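Local coordinates for teichoic acid D-alanine hydrolase (Staphylococcus aureus, PDB 5ZH8), which removes D-alanyl groups from wall teichoic acid and lipoteichoic acid of Staphylococcus aureus and affects its methicillin resistance, at residues K306-S309 and P310-N314; L136-Q139 and L140-H144. All coordinates share one frame; numbering follows the deposited sequence.

Contact 1. Residues K306-S309 and P310-N314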
loop_
_atom_site.group_PDB
_atom_site.type_symbol
_atom_site.label_atom_id
_atom_site.label_comp_id
_atom_site.label_asym_id
_atom_site.label_seq_id
_atom_site.Cartn_x
_atom_site.Cartn_y
_atom_site.Cartn_z
ATOM N N LYS A 306 12.564 -21.281 -25.727
ATOM C CA LYS A 306 12.599 -20.408 -26.883
ATOM C C LYS A 306 13.632 -19.323 -26.799
ATOM O O LYS A 306 13.923 -18.699 -27.769
ATOM C CB LYS A 306 11.254 -19.783 -27.147
ATOM C CG LYS A 306 10.347 -20.639 -27.989
ATOM C CD LYS A 306 9.476 -19.792 -28.887
ATOM C CE LYS A 306 8.160 -20.488 -29.173
ATOM N NZ LYS A 306 7.118 -19.562 -29.677
ATOM N N LEU A 307 14.135 -19.046 -25.624
ATOM C CA LEU A 307 15.226 -18.077 -25.485
ATOM C C LEU A 307 16.562 -18.743 -25.212
ATOM O O LEU A 307 17.594 -18.248 -25.649
ATOM C CB LEU A 307 14.943 -17.095 -24.352
ATOM C CG LEU A 307 13.878 -16.044 -24.599
ATOM C CD1 LEU A 307 13.927 -15.069 -23.436
ATOM C CD2 LEU A 307 14.076 -15.327 -25.927
ATOM N N PHE A 308 16.541 -19.833 -24.446
ATOM C CA PHE A 308 17.742 -20.588 -24.135
ATOM C C PHE A 308 17.491 -22.090 -24.249
ATOM O O PHE A 308 16.347 -22.553 -24.198
ATOM C CB PHE A 308 18.229 -20.276 -22.717
ATOM C CG PHE A 308 18.171 -18.819 -22.345
ATOM C CD1 PHE A 308 19.120 -17.918 -22.827
ATOM C CD2 PHE A 308 17.182 -18.350 -21.494
ATOM C CE1 PHE A 308 19.082 -16.585 -22.465
ATOM C CE2 PHE A 308 17.140 -17.019 -21.126
ATOM C CZ PHE A 308 18.089 -16.135 -21.616
ATOM N N SER A 309 18.580 -22.844 -24.393
ATOM C CA SER A 309 18.548 -24.303 -24.309
ATOM C C SER A 309 18.072 -24.783 -22.930
ATOM O O SER A 309 18.084 -24.017 -21.962
ATOM C CB SER A 309 19.947 -24.852 -24.557
ATOM O OG SER A 309 20.846 -24.349 -23.583
ATOM N N PRO A 310 17.651 -26.053 -22.830
ATOM C CA PRO A 310 17.209 -26.572 -21.528
ATOM C C PRO A 310 18.277 -26.504 -20.418
ATOM O O PRO A 310 17.945 -26.216 -19.268
ATOM C CB PRO A 310 16.831 -28.025 -21.842
ATOM C CG PRO A 310 16.491 -28.031 -23.289
ATOM C CD PRO A 310 17.396 -27.013 -23.921
ATOM N N LYS A 311 19.540 -26.751 -20.770
ATOM C CA LYS A 311 20.646 -26.668 -19.800
ATOM C C LYS A 311 20.877 -25.264 -19.218
ATOM O O LYS A 311 21.450 -25.130 -18.134
ATOM C CB LYS A 311 21.942 -27.198 -20.415
ATOM C CG LYS A 311 21.945 -28.702 -20.618
ATOM C CD LYS A 311 23.325 -29.182 -21.057
ATOM C CE LYS A 311 23.332 -30.649 -21.444
ATOM N NZ LYS A 311 22.762 -31.520 -20.376
ATOM N N ILE A 312 20.436 -24.229 -19.931
ATOM C CA ILE A 312 20.438 -22.859 -19.400
ATOM C C ILE A 312 19.105 -22.543 -18.707
ATOM O O ILE A 312 19.088 -22.019 -17.591
ATOM C CB ILE A 312 20.713 -21.814 -20.511
ATOM C CG1 ILE A 312 22.087 -22.047 -21.161
ATOM C CG2 ILE A 312 20.620 -20.390 -19.967
ATOM C CD1 ILE A 312 23.263 -21.942 -20.218
ATOM N N THR A 313 18.001 -22.880 -19.368
ATOM C CA THR A 313 16.672 -22.520 -18.891
ATOM C C THR A 313 16.292 -23.210 -17.579
ATOM O O THR A 313 15.776 -22.561 -16.670
ATOM C CB THR A 313 15.595 -22.853 -19.936
ATOM O OG1 THR A 313 15.871 -22.152 -21.157
ATOM C CG2 THR A 313 14.214 -22.474 -19.420
ATOM N N ASN A 314 16.536 -24.515 -17.481
ATOM C CA ASN A 314 16.069 -25.278 -16.320
ATOM C C ASN A 314 16.607 -24.731 -14.989
ATOM O O ASN A 314 15.820 -24.442 -14.082
ATOM C CB ASN A 314 16.384 -26.767 -16.457
ATOM C CG ASN A 314 15.627 -27.434 -17.591
ATOM O OD1 ASN A 314 14.620 -26.917 -18.085
ATOM N ND2 ASN A 314 16.128 -28.593 -18.023
#

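Contact 2. Residues L136-Q139 and L140-H144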
loop_
_atom_site.group_PDB
_atom_site.type_symbol
_atom_site.label_atom_id
_atom_site.label_comp_id
_atom_site.label_asym_id
_atom_site.label_seq_id
_atom_site.Cartn_x
_atom_site.Cartn_y
_atom_site.Cartn_z
ATOM N N LEU A 136 17.831 -10.350 -20.554
ATOM C CA LEU A 136 18.823 -9.682 -21.387
ATOM C C LEU A 136 20.231 -9.934 -20.866
ATOM O O LEU A 136 21.151 -10.145 -21.650
ATOM C CB LEU A 136 18.539 -8.176 -21.447
ATOM C CG LEU A 136 17.288 -7.736 -22.220
ATOM C CD1 LEU A 136 17.024 -6.255 -22.000
ATOM C CD2 LEU A 136 17.419 -8.045 -23.708
ATOM N N LEU A 137 20.388 -9.905 -19.546
ATOM C CA LEU A 137 21.661 -10.242 -18.889
ATOM C C LEU A 137 22.108 -11.652 -19.236
ATOM O O LEU A 137 23.230 -11.859 -19.687
ATOM C CB LEU A 137 21.548 -10.131 -17.366
ATOM C CG LEU A 137 21.951 -8.806 -16.714
ATOM C CD1 LEU A 137 21.775 -8.924 -15.208
ATOM C CD2 LEU A 137 23.375 -8.401 -17.050
ATOM N N LYS A 138 21.226 -12.619 -19.017
ATOM C CA LYS A 138 21.540 -14.012 -19.306
ATOM C C LYS A 138 21.904 -14.188 -20.777
ATOM O O LYS A 138 22.870 -14.885 -21.106
ATOM C CB LYS A 138 20.375 -14.933 -18.921
ATOM C CG LYS A 138 20.632 -16.416 -19.189
ATOM C CD LYS A 138 21.781 -16.998 -18.363
ATOM C CE LYS A 138 21.339 -17.298 -16.935
ATOM N NZ LYS A 138 22.488 -17.363 -15.995
ATOM N N GLN A 139 21.137 -13.547 -21.655
ATOM C CA GLN A 139 21.447 -13.560 -23.080
ATOM C C GLN A 139 22.869 -13.060 -23.350
ATOM O O GLN A 139 23.622 -13.688 -24.092
ATOM C CB GLN A 139 20.446 -12.715 -23.853
ATOM C CG GLN A 139 19.115 -13.404 -24.103
ATOM C CD GLN A 139 18.086 -12.465 -24.711
ATOM O OE1 GLN A 139 18.265 -11.246 -24.702
ATOM N NE2 GLN A 139 17.002 -13.030 -25.237
ATOM N N LEU A 140 23.227 -11.940 -22.733
ATOM C CA LEU A 140 24.556 -11.359 -22.885
ATOM C C LEU A 140 25.675 -12.248 -22.346
ATOM O O LEU A 140 26.782 -12.228 -22.872
ATOM C CB LEU A 140 24.622 -9.980 -22.212
ATOM C CG LEU A 140 23.861 -8.878 -22.949
ATOM C CD1 LEU A 140 23.903 -7.593 -22.150
ATOM C CD2 LEU A 140 24.433 -8.666 -24.343
ATOM N N GLU A 141 25.382 -13.015 -21.300
ATOM C CA GLU A 141 26.338 -13.979 -20.748
ATOM C C GLU A 141 26.635 -15.083 -21.753
ATOM O O GLU A 141 27.796 -15.433 -21.965
ATOM C CB GLU A 141 25.806 -14.590 -19.447
ATOM C CG GLU A 141 25.732 -13.616 -18.288
ATOM C CD GLU A 141 24.955 -14.169 -17.117
ATOM O OE1 GLU A 141 25.326 -15.249 -16.627
ATOM O OE2 GLU A 141 23.981 -13.525 -16.682
ATOM N N GLU A 142 25.584 -15.599 -22.388
ATOM C CA GLU A 142 25.705 -16.664 -23.382
ATOM C C GLU A 142 26.266 -16.167 -24.729
ATOM O O GLU A 142 26.778 -16.951 -25.523
ATOM C CB GLU A 142 24.349 -17.338 -23.593
ATOM C CG GLU A 142 23.762 -18.002 -22.348
ATOM C CD GLU A 142 24.683 -19.040 -21.726
ATOM O OE1 GLU A 142 25.203 -19.905 -22.469
ATOM O OE2 GLU A 142 24.880 -18.989 -20.489
ATOM N N GLU A 143 26.151 -14.865 -24.981
ATOM C CA GLU A 143 26.820 -14.228 -26.114
ATOM C C GLU A 143 28.293 -13.920 -25.817
ATOM O O GLU A 143 29.022 -13.495 -26.705
ATOM C CB GLU A 143 26.087 -12.944 -26.508
ATOM C CG GLU A 143 24.720 -13.186 -27.126
ATOM C CD GLU A 143 23.987 -11.903 -27.475
ATOM O OE1 GLU A 143 24.639 -10.837 -27.567
ATOM O OE2 GLU A 143 22.754 -11.958 -27.670
ATOM N N HIS A 144 28.713 -14.143 -24.570
ATOM C CA HIS A 144 30.099 -13.928 -24.130
ATOM C C HIS A 144 30.498 -12.449 -24.140
ATOM O O HIS A 144 31.644 -12.102 -24.412
ATOM C CB HIS A 144 31.091 -14.764 -24.953
ATOM C CG HIS A 144 30.608 -16.144 -25.276
ATOM N ND1 HIS A 144 30.853 -17.234 -24.470
ATOM C CD2 HIS A 144 29.888 -16.606 -26.324
ATOM C CE1 HIS A 144 30.307 -18.306 -25.010
ATOM N NE2 HIS A 144 29.719 -17.954 -26.137
#

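Contact 1. Residues K306-S309 and P310-N314
Ser309 and Thr313 meet where the loop 306-309 runs into the helix that starts at Pro310. The backbone O of Ser309 takes three bonds. Thr313 N approaches almost along the C=O axis, 2.8 Å from Ser309 O. Ile312 N is 3.1 Å from the same oxygen and stands above the carbonyl plane. Thr313 OG1 donates the third bond from the opposite face of the plane, 3.0 Å to Ser309 O. Its chi1 of -59° sets OG1 beside the Thr313 backbone N, which lets one residue give both a backbone and a side-chain bond. Thr313 is buried. So is Phe308, whose CB packs 3.6 Å from Ile312 CG2, the two side chains crossing at about a right angle. Thr313 OG1 lies near the plane of the Phe308 ring, at its edge, and the ring itself leads off toward Leu135 on helix 129-142. This is the N-terminal start of helix 310-318, with Ser309 at the N-cap and Pro310 as the first helical residue. The outer side is looser. Ser309 OG sits 3.6 Å from Ile312 CG1, but at 3.7 Å from Ile312 N it makes no capping bond there. Pro310 and Lys311 are exposed, and the Lys311 chain runs away from the loop.

Contact 2. Residues L136-Q139 and L140-H144
Lys138 and Glu141 are brought together by unlike torsions. Lys138 has CG anti to its backbone N (chi1 -180°), and its chain then bends at chi2 and chi3. Glu141 starts beside its own backbone N (chi1 -69°) and runs extended beyond CG. The two side chains cross obliquely and make a salt bridge, with Lys138 NZ 3.6 Å from Glu141 OE1. The other carboxylate oxygen, Glu141 OE2, bonds to the hydroxyl of Tyr331. Lys138 NZ also has weak bonds with the hydroxyls of Tyr331 and Tyr325, so Tyr331 touches both ends of the pair. Glu141 CG packs 3.4 Å from Leu137 O. The backbone keeps the i to i+4 bonds of an alpha-helix. Leu140 N bonds to Leu136 O at 3.0 Å, and Glu141 N to Leu137 O at 2.9 Å. Glu142 N reaches Lys138 O and Glu143 N reaches Gln139 O in the same way. Leu136, Leu137 and Leu140 are buried against helix 213-227. Leu136 also touches helix 231-240. The carboxylate of Glu143 is held from outside the helix: its OE2 forms a salt bridge with Lys238, whose backbone O also receives Gln139 NE2. At the far end His144 N bonds to Glu141 O, 3.0 Å away. His144 has a positive phi of 67° and two bonds return into the last turn, so helix 129-142 ends in a Schellman motif.

Coming from the N terminus, the chain makes contact 2 first, within the last turns of helix 129-142. It then runs through helices 213-227, 231-240 and 292-303 before contact 1 forms at the start of helix 310-318. Both are local: contact 1 closes a helix's first turn onto the residues before it; contact 2 covers another's last turns and end. The two lie in series without nesting or crossing, but touch in space. Phe308 CZ lies 3.5 Å from Lys138 CG, and Phe308 CE1 lies 3.6 Å from Gln139 CG. Ile312 CD1 also comes 3.4 Å from Glu142 OE2. The incoming loop and first turn of helix 310-318 are thus packed against the C-terminal part of helix 129-142.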